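Local structure of luciferase-like enzymeAMP-CoA-ligase (Zophobas atratus, 4W8O) at residues S325-L330 / D382-G387; D178-F183 / H197-F202. The protein probably activates carboxylic acids with ATP as an AMP-CoA ligase of the adenylate-forming ANL superfamily, to which beetle luciferases also belong. All coordinates share one frame; numbering follows the deposited sequence.

Contact 1: residues S325-L330 / D382-G387; sequences SEIGLL and DAMMTG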
loop_
_atom_site.group_PDB
_atom_site.type_symbol
_atom_site.label_atom_id
_atom_site.label_comp_id
_atom_site.label_asym_id
_atom_site.label_seq_id
_atom_site.Cartn_x
_atom_site.Cartn_y
_atom_site.Cartn_z
ATOM N N SER A 325 -8.214 1.541 1.089
ATOM C CA SER A 325 -7.445 2.428 0.226
ATOM C C SER A 325 -7.680 3.875 0.566
ATOM O O SER A 325 -6.783 4.702 0.415
ATOM C CB SER A 325 -7.806 2.184 -1.235
ATOM O OG SER A 325 -7.590 0.823 -1.539
ATOM N N GLU A 326 -8.884 4.167 1.049
ATOM C CA GLU A 326 -9.304 5.536 1.327
ATOM C C GLU A 326 -8.591 6.195 2.512
ATOM O O GLU A 326 -8.682 7.415 2.672
ATOM C CB GLU A 326 -10.814 5.585 1.587
ATOM C CG GLU A 326 -11.685 5.392 0.361
ATOM C CD GLU A 326 -11.901 3.941 -0.027
ATOM O OE1 GLU A 326 -11.301 3.023 0.576
ATOM O OE2 GLU A 326 -12.683 3.727 -0.961
ATOM N N ILE A 327 -7.916 5.406 3.343
ATOM C CA ILE A 327 -7.367 5.918 4.619
ATOM C C ILE A 327 -6.211 5.106 5.220
ATOM O O ILE A 327 -5.613 5.538 6.198
ATOM C CB ILE A 327 -8.491 6.035 5.672
ATOM C CG1 ILE A 327 -8.081 6.944 6.838
ATOM C CG2 ILE A 327 -8.915 4.649 6.151
ATOM C CD1 ILE A 327 -9.256 7.446 7.650
ATOM N N GLY A 328 -5.875 3.958 4.635
ATOM C CA GLY A 328 -4.819 3.112 5.167
ATOM C C GLY A 328 -5.311 2.284 6.345
ATOM O O GLY A 328 -6.479 1.894 6.402
ATOM N N LEU A 329 -4.412 2.027 7.286
ATOM C CA LEU A 329 -4.670 1.129 8.405
ATOM C C LEU A 329 -5.559 1.790 9.463
ATOM O O LEU A 329 -5.272 2.891 9.918
ATOM C CB LEU A 329 -3.334 0.695 9.015
ATOM C CG LEU A 329 -3.287 -0.522 9.931
ATOM C CD1 LEU A 329 -4.023 -1.714 9.351
ATOM C CD2 LEU A 329 -1.829 -0.875 10.190
ATOM N N LEU A 330 -6.640 1.105 9.834
ATOM C CA LEU A 330 -7.663 1.647 10.731
ATOM C C LEU A 330 -7.661 1.000 12.108
ATOM O O LEU A 330 -7.880 1.673 13.119
ATOM C CB LEU A 330 -9.047 1.479 10.105
ATOM C CG LEU A 330 -9.346 2.424 8.947
ATOM C CD1 LEU A 330 -10.734 2.132 8.395
ATOM C CD2 LEU A 330 -9.208 3.881 9.390
ATOM N N ASP A 382 -5.964 12.301 9.520
ATOM C CA ASP A 382 -5.220 13.064 8.528
ATOM C C ASP A 382 -4.726 12.197 7.372
ATOM O O ASP A 382 -4.152 12.729 6.430
ATOM C CB ASP A 382 -4.016 13.757 9.179
ATOM C CG ASP A 382 -4.410 14.900 10.089
ATOM O OD1 ASP A 382 -5.604 15.297 10.125
ATOM O OD2 ASP A 382 -3.499 15.413 10.766
ATOM N N ALA A 383 -4.948 10.877 7.448
ATOM C CA ALA A 383 -4.586 9.934 6.382
ATOM C C ALA A 383 -5.708 9.750 5.363
ATOM O O ALA A 383 -5.579 8.972 4.428
ATOM C CB ALA A 383 -4.225 8.581 6.981
ATOM N N MET A 384 -6.803 10.464 5.554
ATOM C CA MET A 384 -7.982 10.338 4.712
ATOM C C MET A 384 -7.728 10.904 3.314
ATOM O O MET A 384 -7.051 11.926 3.159
ATOM C CB MET A 384 -9.126 11.121 5.358
ATOM C CG MET A 384 -10.487 10.461 5.285
ATOM S SD MET A 384 -11.492 10.938 6.716
ATOM C CE MET A 384 -11.292 12.724 6.713
ATOM N N MET A 385 -8.292 10.240 2.309
ATOM C CA MET A 385 -8.295 10.747 0.930
ATOM C C MET A 385 -8.875 12.154 0.858
ATOM O O MET A 385 -9.770 12.505 1.638
ATOM C CB MET A 385 -9.106 9.830 0.014
ATOM C CG MET A 385 -10.592 9.738 0.330
ATOM S SD MET A 385 -11.518 8.873 -0.958
ATOM C CE MET A 385 -13.176 9.030 -0.299
ATOM N N THR A 386 -8.365 12.939 -0.089
ATOM C CA THR A 386 -8.849 14.294 -0.307
ATOM C C THR A 386 -10.130 14.331 -1.136
ATOM O O THR A 386 -10.860 15.305 -1.068
ATOM C CB THR A 386 -7.792 15.181 -1.000
ATOM O OG1 THR A 386 -7.343 14.546 -2.202
ATOM C CG2 THR A 386 -6.625 15.403 -0.093
ATOM N N GLY A 387 -10.402 13.286 -1.910
ATOM C CA GLY A 387 -11.573 13.268 -2.788
ATOM C C GLY A 387 -11.331 12.376 -3.985
ATOM O O GLY A 387 -10.365 11.610 -3.993
#
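One backbone hydrogen bond joins 325-330 to 382-387. M385 N gives its hydrogen to E326 O at 2.9 Å. The donor lies nearly along the C=O axis, with 161° at the oxygen. Next to it, I327 CA comes within 3.5 Å of A383 O in a CA-H...O contact.

The side chains flank this pair. E326 and M385 run side by side and point the same way, so the SD of M385 lies 3.7 Å from the CG of E326. M385 CG sits between its own backbone N and carbonyl carbon (chi1 64°), and the chain beyond is extended. E326 instead bends at chi2, and its carboxylate leads away from 382-387. I327 and M384 also lie alongside each other, with I327 CD1 4.0 Å from M384 CG. I327 CG1, anti to its backbone N (chi1 -162°), packs on A383 CB. A383 CB lies 3.4 Å from I327 O.

Further out, I195 of strand 194-198 and L403 of strand 403-411 both touch E326 and M385. I327 and G328 both face M324 in a classic beta bulge, where the chain turns from strand 317-324 into the antiparallel strand 328-332. S325, E326, G328 and L329 line the pocket that holds a P33 molecule, probably from the crystallisation liquor. The apolar stem of E326 thus lies against the M385 thioether, while its carboxylate reaches the pocket and OE1 is hydrogen-bonded to P33 O1. Such additives often mark pockets, but a contact with a natural substrate is not established.

Contact 2: residues D178-F183 / H197-F202; sequences DTAVMF and HSHRSF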
loop_
_atom_site.group_PDB
_atom_site.type_symbol
_atom_site.label_atom_id
_atom_site.label_comp_id
_atom_site.label_asym_id
_atom_site.label_seq_id
_atom_site.Cartn_x
_atom_site.Cartn_y
_atom_site.Cartn_z
ATOM N N ASP A 178 -1.716 18.906 -2.943
ATOM C CA ASP A 178 -2.009 18.339 -4.251
ATOM C C ASP A 178 -1.931 16.817 -4.163
ATOM O O ASP A 178 -1.313 16.259 -3.261
ATOM C CB ASP A 178 -1.016 18.812 -5.321
ATOM C CG ASP A 178 -1.246 20.257 -5.755
ATOM O OD1 ASP A 178 -2.275 20.870 -5.373
ATOM O OD2 ASP A 178 -0.376 20.788 -6.490
ATOM N N THR A 179 -2.541 16.166 -5.139
ATOM C CA THR A 179 -2.539 14.721 -5.234
ATOM C C THR A 179 -1.135 14.189 -5.537
ATOM O O THR A 179 -0.446 14.695 -6.430
ATOM C CB THR A 179 -3.538 14.269 -6.311
ATOM O OG1 THR A 179 -4.833 14.781 -5.977
ATOM C CG2 THR A 179 -3.593 12.746 -6.421
ATOM N N ALA A 180 -0.713 13.194 -4.760
ATOM C CA ALA A 180 0.559 12.510 -4.957
ATOM C C ALA A 180 0.374 11.094 -5.503
ATOM O O ALA A 180 1.097 10.680 -6.405
ATOM C CB ALA A 180 1.325 12.458 -3.644
ATOM N N VAL A 181 -0.595 10.366 -4.949
ATOM C CA VAL A 181 -0.846 8.960 -5.278
ATOM C C VAL A 181 -2.354 8.746 -5.441
ATOM O O VAL A 181 -3.149 9.338 -4.690
ATOM C CB VAL A 181 -0.355 8.018 -4.149
ATOM C CG1 VAL A 181 -0.521 6.562 -4.540
ATOM C CG2 VAL A 181 1.095 8.288 -3.786
ATOM N N MET A 182 -2.740 7.887 -6.392
ATOM C CA MET A 182 -4.145 7.515 -6.586
ATOM C C MET A 182 -4.369 6.003 -6.468
ATOM O O MET A 182 -3.472 5.214 -6.751
ATOM C CB MET A 182 -4.678 8.023 -7.933
ATOM C CG MET A 182 -4.784 9.539 -8.025
ATOM S SD MET A 182 -5.551 10.183 -9.527
ATOM C CE MET A 182 -4.302 9.771 -10.732
ATOM N N PHE A 183 -5.562 5.632 -6.001
ATOM C CA PHE A 183 -6.037 4.248 -5.983
ATOM C C PHE A 183 -7.461 4.251 -6.543
ATOM O O PHE A 183 -7.986 5.302 -6.932
ATOM C CB PHE A 183 -6.000 3.658 -4.566
ATOM C CG PHE A 183 -4.618 3.591 -3.977
ATOM C CD1 PHE A 183 -3.782 2.530 -4.256
ATOM C CD2 PHE A 183 -4.149 4.608 -3.150
ATOM C CE1 PHE A 183 -2.498 2.468 -3.727
ATOM C CE2 PHE A 183 -2.868 4.559 -2.628
ATOM C CZ PHE A 183 -2.041 3.483 -2.913
ATOM N N HIS A 197 -4.988 10.571 -2.914
ATOM C CA HIS A 197 -4.248 10.953 -1.715
ATOM C C HIS A 197 -3.280 12.076 -2.034
ATOM O O HIS A 197 -2.598 12.057 -3.069
ATOM C CB HIS A 197 -3.503 9.767 -1.110
ATOM C CG HIS A 197 -4.391 8.857 -0.333
ATOM N ND1 HIS A 197 -4.919 9.208 0.890
ATOM C CD2 HIS A 197 -4.888 7.633 -0.622
ATOM C CE1 HIS A 197 -5.687 8.230 1.331
ATOM N NE2 HIS A 197 -5.688 7.263 0.432
ATOM N N SER A 198 -3.225 13.051 -1.129
ATOM C CA SER A 198 -2.281 14.142 -1.228
ATOM C C SER A 198 -0.933 13.667 -0.724
ATOM O O SER A 198 -0.809 12.575 -0.185
ATOM C CB SER A 198 -2.754 15.341 -0.400
ATOM O OG SER A 198 -2.822 15.020 0.974
ATOM N N HIS A 199 0.080 14.500 -0.899
ATOM C CA HIS A 199 1.381 14.205 -0.334
ATOM C C HIS A 199 1.205 14.016 1.168
ATOM O O HIS A 199 1.684 13.045 1.741
ATOM C CB HIS A 199 2.384 15.323 -0.632
ATOM C CG HIS A 199 2.533 15.608 -2.092
ATOM N ND1 HIS A 199 3.354 14.873 -2.914
ATOM C CD2 HIS A 199 1.923 16.515 -2.888
ATOM C CE1 HIS A 199 3.264 15.324 -4.148
ATOM N NE2 HIS A 199 2.404 16.324 -4.159
ATOM N N ARG A 200 0.454 14.915 1.785
ATOM C CA ARG A 200 0.243 14.864 3.224
ATOM C C ARG A 200 -0.518 13.611 3.646
ATOM O O ARG A 200 -0.062 12.880 4.531
ATOM C CB ARG A 200 -0.468 16.125 3.703
ATOM C CG ARG A 200 0.466 17.328 3.697
ATOM C CD ARG A 200 -0.169 18.612 4.220
ATOM N NE ARG A 200 -0.790 18.449 5.527
ATOM C CZ ARG A 200 -2.043 18.792 5.830
ATOM N NH1 ARG A 200 -2.856 19.348 4.927
ATOM N NH2 ARG A 200 -2.490 18.588 7.065
ATOM N N SER A 201 -1.657 13.353 3.000
ATOM C CA SER A 201 -2.488 12.223 3.391
ATOM C C SER A 201 -1.776 10.888 3.185
ATOM O O SER A 201 -1.827 10.027 4.059
ATOM C CB SER A 201 -3.863 12.258 2.713
ATOM O OG SER A 201 -3.846 11.793 1.380
ATOM N N PHE A 202 -1.081 10.715 2.062
ATOM C CA PHE A 202 -0.383 9.455 1.844
ATOM C C PHE A 202 0.756 9.271 2.839
ATOM O O PHE A 202 0.955 8.176 3.369
ATOM C CB PHE A 202 0.157 9.294 0.420
ATOM C CG PHE A 202 0.634 7.893 0.145
ATOM C CD1 PHE A 202 -0.280 6.863 -0.014
ATOM C CD2 PHE A 202 1.981 7.589 0.122
ATOM C CE1 PHE A 202 0.137 5.558 -0.230
ATOM C CE2 PHE A 202 2.406 6.293 -0.092
ATOM C CZ PHE A 202 1.485 5.273 -0.262
#
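From its CB, H199 carries its ring alongside 178-183, with CG anti to its own carbonyl carbon (chi1 -56°). CG lies 3.7 Å from the CB of A180. ND1 comes closer to that methyl, at 3.2 Å, and bonds to F20 N at the start of helix 20-30. CE1 also meets the A180 methyl, which sits over one ring face as a CH-pi contact. CD2 approaches D178 O to 3.3 Å. NE2, at the tip, lies 4.0 Å from T179 O. The backbone N of H199 also bonds to D178 O.

Strands 179-184 and 194-198 form an antiparallel hairpin with a classic beta bulge. A180 N and V181 N both donate to H197 O, at 2.8 and 3.2 Å, and H197 N returns a bond to V181 O. Helix 199-211 follows directly, and S198 and S201 form its capping box: S201 N donates to S198 OG nearly straight (168°). H197 ND1 is hydrogen-bonded to S201 OG and NE2 to S325 O, so both ring nitrogens are held.

V181 CG2 lies over one face of the F202 ring, 4.1 Å from its centroid. F202 CE1 in turn meets the edge of the F183 ring, and M231 of helix 228-239 touches all three side chains.

Overall arrangement
Contact 2 precedes contact 1 along the chain, and their centres lie 9 Å apart. H197 connects them. Its ND1 side faces the helix start in contact 2, while its NE2 reaches S325 O of contact 1 at 2.8 Å, a probable hydrogen bond. H197 CE1 packs 3.2 Å from A383 O and 3.4 Å from E326 O. M384 O also packs on S201 CB, at 3.2 Å. The 382-387 segment then leads into strand 387-388, which pairs with strand 194-198, so strand 194-198, whose end lies in contact 2, also borders the 382-387 segment. Contact 1 supplies four residues of the P33 pocket. S325 is one of them, which makes H197 a second-shell residue of the pocket.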